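Nadb-ler3 (Gallus gallus, PDB 3WXB) catalyses the NAD(P)H-dependent reduction of carbonyl compounds, as a Rossmann-fold member of the short-chain dehydrogenase/reductase family. Local coordinates at residues N35-L47 / V245-V257. Sequence-based numbering, arbitrary orientation.
With NDP (NADPH dihydro-nicotinamide-adenine-dinucleotide phosphate), chain C.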
# COMPACT_ATOMS: atom_id res chain seq x y z
N ASN A 35 -7.78 -11.59 -20.51
CA ASN A 35 -8.57 -12.73 -20.98
C ASN A 35 -9.96 -12.86 -20.44
O ASN A 35 -10.81 -13.53 -21.06
CB ASN A 35 -7.80 -14.04 -20.80
CG ASN A 35 -7.38 -14.26 -19.37
OD1 ASN A 35 -6.64 -13.43 -18.78
ND2 ASN A 35 -7.83 -15.37 -18.78
N ARG A 36 -10.23 -12.27 -19.28
CA ARG A 36 -11.56 -12.37 -18.74
C ARG A 36 -11.78 -11.10 -17.89
O ARG A 36 -10.87 -10.28 -17.80
CB ARG A 36 -11.72 -13.64 -17.86
CG ARG A 36 -10.70 -13.72 -16.70
CD ARG A 36 -10.65 -15.21 -16.10
NE ARG A 36 -9.57 -15.28 -15.13
CZ ARG A 36 -9.74 -15.19 -13.81
NH1 ARG A 36 -10.95 -15.07 -13.33
NH2 ARG A 36 -8.68 -15.26 -12.98
N GLY A 37 -12.96 -10.97 -17.30
CA GLY A 37 -13.29 -9.87 -16.37
C GLY A 37 -13.16 -8.49 -16.99
O GLY A 37 -13.41 -8.27 -18.18
N ILE A 38 -12.72 -7.55 -16.18
CA ILE A 38 -12.62 -6.15 -16.62
C ILE A 38 -11.64 -5.97 -17.73
O ILE A 38 -11.90 -5.19 -18.67
CB ILE A 38 -12.27 -5.24 -15.36
CG1 ILE A 38 -13.47 -5.23 -14.41
CG2 ILE A 38 -11.88 -3.82 -15.79
CD1 ILE A 38 -13.09 -4.68 -12.97
N GLY A 39 -10.50 -6.66 -17.62
CA GLY A 39 -9.43 -6.64 -18.65
C GLY A 39 -9.97 -7.02 -20.05
O GLY A 39 -9.72 -6.28 -21.04
N LEU A 40 -10.72 -8.11 -20.15
CA LEU A 40 -11.38 -8.47 -21.44
C LEU A 40 -12.33 -7.35 -21.91
O LEU A 40 -12.29 -6.97 -23.11
CB LEU A 40 -12.10 -9.84 -21.36
CG LEU A 40 -12.77 -10.33 -22.67
CD1 LEU A 40 -11.76 -10.46 -23.84
CD2 LEU A 40 -13.53 -11.63 -22.43
N GLY A 41 -13.13 -6.80 -20.99
CA GLY A 41 -13.93 -5.61 -21.29
C GLY A 41 -13.13 -4.45 -21.89
O GLY A 41 -13.53 -3.88 -22.92
N PHE A 42 -12.00 -4.11 -21.29
CA PHE A 42 -11.16 -3.08 -21.85
C PHE A 42 -10.83 -3.36 -23.32
O PHE A 42 -10.94 -2.45 -24.18
CB PHE A 42 -9.86 -2.88 -21.06
CG PHE A 42 -10.01 -1.88 -19.92
CD1 PHE A 42 -10.30 -0.54 -20.21
CD2 PHE A 42 -9.85 -2.27 -18.60
CE1 PHE A 42 -10.45 0.38 -19.18
CE2 PHE A 42 -9.99 -1.37 -17.54
CZ PHE A 42 -10.29 0.01 -17.86
N VAL A 43 -10.45 -4.61 -23.60
CA VAL A 43 -10.05 -4.99 -24.98
C VAL A 43 -11.19 -4.81 -25.98
O VAL A 43 -10.99 -4.16 -27.03
CB VAL A 43 -9.39 -6.40 -25.05
CG1 VAL A 43 -9.29 -6.91 -26.51
CG2 VAL A 43 -7.97 -6.26 -24.44
N GLN A 44 -12.35 -5.35 -25.64
CA GLN A 44 -13.54 -5.25 -26.49
C GLN A 44 -13.96 -3.78 -26.73
O GLN A 44 -14.36 -3.39 -27.83
CB GLN A 44 -14.71 -5.99 -25.83
CG GLN A 44 -14.47 -7.53 -25.59
CD GLN A 44 -15.53 -8.14 -24.77
OE1 GLN A 44 -16.04 -7.52 -23.80
NE2 GLN A 44 -15.91 -9.37 -25.12
N HIS A 45 -13.93 -2.97 -25.66
CA HIS A 45 -14.32 -1.56 -25.78
C HIS A 45 -13.30 -0.76 -26.55
O HIS A 45 -13.69 0.15 -27.36
CB HIS A 45 -14.64 -0.95 -24.40
CG HIS A 45 -15.98 -1.36 -23.88
ND1 HIS A 45 -17.02 -0.47 -23.72
CD2 HIS A 45 -16.46 -2.56 -23.48
CE1 HIS A 45 -18.08 -1.11 -23.24
NE2 HIS A 45 -17.76 -2.38 -23.10
N LEU A 46 -12.02 -1.07 -26.33
CA LEU A 46 -10.97 -0.38 -27.09
C LEU A 46 -11.08 -0.69 -28.58
O LEU A 46 -10.82 0.18 -29.42
CB LEU A 46 -9.58 -0.78 -26.63
CG LEU A 46 -8.74 0.01 -25.59
CD1 LEU A 46 -9.25 1.41 -25.18
CD2 LEU A 46 -8.30 -0.84 -24.38
N LEU A 47 -11.42 -1.95 -28.89
CA LEU A 47 -11.52 -2.35 -30.30
C LEU A 47 -12.70 -1.68 -30.96
O LEU A 47 -12.64 -1.39 -32.14
CB LEU A 47 -11.57 -3.88 -30.43
CG LEU A 47 -10.26 -4.59 -30.03
CD1 LEU A 47 -10.50 -6.11 -29.82
CD2 LEU A 47 -9.18 -4.33 -31.06
N VAL A 245 -22.19 -3.13 -11.07
CA VAL A 245 -22.20 -2.82 -12.47
C VAL A 245 -21.72 -4.02 -13.23
O VAL A 245 -21.07 -4.93 -12.66
CB VAL A 245 -21.38 -1.56 -12.76
CG1 VAL A 245 -22.07 -0.38 -12.09
CG2 VAL A 245 -19.96 -1.72 -12.25
N THR A 246 -22.09 -4.05 -14.51
CA THR A 246 -21.59 -5.03 -15.45
C THR A 246 -20.22 -4.52 -15.93
O THR A 246 -19.89 -3.36 -15.76
CB THR A 246 -22.58 -5.17 -16.68
OG1 THR A 246 -22.65 -3.92 -17.36
CG2 THR A 246 -24.05 -5.62 -16.21
N VAL A 247 -19.45 -5.41 -16.53
CA VAL A 247 -18.18 -5.11 -17.13
C VAL A 247 -18.38 -4.03 -18.19
O VAL A 247 -17.53 -3.11 -18.31
CB VAL A 247 -17.60 -6.40 -17.76
CG1 VAL A 247 -16.53 -6.09 -18.76
CG2 VAL A 247 -17.05 -7.35 -16.66
N ASP A 248 -19.49 -4.12 -18.93
CA ASP A 248 -19.71 -3.13 -20.00
C ASP A 248 -19.92 -1.75 -19.42
O ASP A 248 -19.38 -0.75 -19.94
CB ASP A 248 -20.88 -3.52 -20.94
CG ASP A 248 -20.48 -4.64 -21.91
OD1 ASP A 248 -19.35 -4.63 -22.45
OD2 ASP A 248 -21.30 -5.54 -22.13
N GLU A 249 -20.68 -1.69 -18.34
CA GLU A 249 -20.98 -0.41 -17.66
C GLU A 249 -19.71 0.16 -17.02
O GLU A 249 -19.42 1.35 -17.13
CB GLU A 249 -22.03 -0.64 -16.58
CG GLU A 249 -23.49 -0.85 -17.09
CD GLU A 249 -24.43 -1.33 -16.00
OE1 GLU A 249 -23.99 -1.92 -14.97
OE2 GLU A 249 -25.65 -1.14 -16.16
N SER A 250 -18.95 -0.72 -16.36
CA SER A 250 -17.74 -0.30 -15.65
C SER A 250 -16.74 0.17 -16.69
O SER A 250 -16.21 1.26 -16.58
CB SER A 250 -17.17 -1.48 -14.80
OG SER A 250 -15.80 -1.21 -14.48
N VAL A 251 -16.41 -0.66 -17.69
CA VAL A 251 -15.44 -0.19 -18.65
C VAL A 251 -15.87 0.93 -19.58
O VAL A 251 -15.05 1.74 -19.93
CB VAL A 251 -14.52 -1.26 -19.37
CG1 VAL A 251 -14.48 -2.65 -18.69
CG2 VAL A 251 -14.55 -1.19 -20.84
N GLY A 252 -17.15 0.95 -19.97
CA GLY A 252 -17.67 2.08 -20.82
C GLY A 252 -17.53 3.35 -20.01
O GLY A 252 -17.08 4.36 -20.54
N GLY A 253 -17.84 3.29 -18.71
CA GLY A 253 -17.65 4.43 -17.82
C GLY A 253 -16.18 4.85 -17.71
O GLY A 253 -15.86 6.05 -17.90
N MET A 254 -15.28 3.89 -17.39
CA MET A 254 -13.87 4.23 -17.27
C MET A 254 -13.26 4.88 -18.51
O MET A 254 -12.37 5.73 -18.43
CB MET A 254 -13.01 3.00 -16.82
CG MET A 254 -13.28 2.65 -15.27
SD MET A 254 -12.17 1.31 -14.78
CE MET A 254 -12.97 -0.10 -15.60
N LEU A 255 -13.69 4.43 -19.67
CA LEU A 255 -13.12 4.96 -20.87
C LEU A 255 -13.64 6.41 -21.08
O LEU A 255 -12.89 7.25 -21.55
CB LEU A 255 -13.47 4.03 -22.07
CG LEU A 255 -12.64 2.73 -22.19
CD1 LEU A 255 -11.14 2.95 -22.07
CD2 LEU A 255 -12.97 1.91 -21.01
N LYS A 256 -14.89 6.69 -20.74
CA LYS A 256 -15.40 8.10 -20.79
C LYS A 256 -14.60 8.99 -19.82
O LYS A 256 -14.07 10.08 -20.20
CB LYS A 256 -16.90 8.10 -20.48
CG LYS A 256 -17.74 7.87 -21.81
CD LYS A 256 -19.07 7.21 -21.77
CE LYS A 256 -19.85 7.31 -20.53
NZ LYS A 256 -21.04 6.40 -20.83
N VAL A 257 -14.39 8.48 -18.59
CA VAL A 257 -13.52 9.14 -17.63
C VAL A 257 -12.20 9.44 -18.25
O VAL A 257 -11.78 10.62 -18.25
CB VAL A 257 -13.33 8.35 -16.29
CG1 VAL A 257 -12.23 9.11 -15.41
CG2 VAL A 257 -14.63 8.25 -15.61
PA NDP C . -10.75 -11.29 -12.39
O1A NDP C . -10.39 -12.14 -11.22
O2A NDP C . -11.99 -11.56 -13.02
O5B NDP C . -9.70 -11.32 -13.45
C5B NDP C . -8.30 -11.30 -13.04
C4B NDP C . -7.48 -11.11 -14.27
O4B NDP C . -6.03 -10.78 -13.90
C3B NDP C . -7.38 -12.39 -15.13
O3B NDP C . -7.08 -11.91 -16.51
C2B NDP C . -6.11 -13.05 -14.56
O2B NDP C . -5.50 -14.01 -15.45
C1B NDP C . -5.18 -11.82 -14.40
N9A NDP C . -4.04 -12.16 -13.38
C8A NDP C . -4.10 -12.45 -12.06
N7A NDP C . -2.85 -12.69 -11.62
C5A NDP C . -2.04 -12.69 -12.66
C6A NDP C . -0.72 -12.89 -12.78
N6A NDP C . -0.01 -13.20 -11.68
N1A NDP C . -0.11 -12.75 -13.97
C2A NDP C . -0.84 -12.37 -15.07
N3A NDP C . -2.21 -12.20 -14.94
C4A NDP C . -2.77 -12.32 -13.74
O3 NDP C . -10.66 -9.77 -11.77
PN NDP C . -11.49 -8.50 -12.33
O1N NDP C . -12.69 -8.38 -11.52
O2N NDP C . -11.55 -8.52 -13.81
O5D NDP C . -10.44 -7.37 -11.81
C5D NDP C . -9.51 -6.66 -12.64
C4D NDP C . -8.94 -5.49 -11.83
O4D NDP C . -10.01 -4.70 -11.33
C3D NDP C . -8.23 -6.06 -10.57
O3D NDP C . -7.05 -5.27 -10.41
C2D NDP C . -9.17 -5.84 -9.45
O2D NDP C . -8.49 -5.69 -8.20
C1D NDP C . -9.86 -4.56 -9.87
N1N NDP C . -11.17 -4.41 -9.20
C2N NDP C . -12.24 -5.30 -9.39
C3N NDP C . -13.45 -5.10 -8.73
C7N NDP C . -14.57 -5.93 -8.94
O7N NDP C . -15.61 -5.71 -8.30
N7N NDP C . -14.49 -6.85 -9.95
C4N NDP C . -13.59 -4.03 -7.82
C5N NDP C . -12.55 -3.13 -7.59
C6N NDP C . -11.32 -3.32 -8.24
P2B NDP C . -5.88 -15.61 -15.34
O1X NDP C . -4.62 -16.11 -15.93
O2X NDP C . -7.13 -15.67 -16.11
O3X NDP C . -6.00 -15.87 -13.88
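Val251 plugs a helix-helix contact of the Rossmann fold, pressing as a knob among Ile38, Gly41, Phe42 and His45 where the start of helix 247-260 packs on the cofactor-binding helix 37-47; the axes of these segments cross at -59° and come within 9.1 Å. Gly41 lets the helices close up: its CA lies 3.7 Å from Val247 CG1, and a side chain there would collide with both valines. On the side of strand 28-31, where Phe42 touches Val31, Met254 CE comes 3.5 Å from Phe42 CZ, and the sulfur SD stands oblique to the ring in a Met-aromatic contact, with Leu255 CD1 at the ring edge. Ile38 touches both Met254 and the cofactor: CG2, anti to the backbone N, reaches Met254 CE, while its N-H donates to NADPH O2N at 2.8 Å. Asn35 and Arg36 hold the 2'-phosphate, Arg36 NE meeting O2X almost straight on. His45 NE2 donates in its ring plane to Asp248 OD1 at 2.8 Å and 167°, on the anti side, 23° out of the carboxylate plane. With an alanine at His45, Asp248 would probably lose its partner across the helices and the Val251 methyl its aromatic cover. That methyl, CG2, sits over one face of the imidazole, 3.7 Å from the His45 ring centroid, a CH-pi contact.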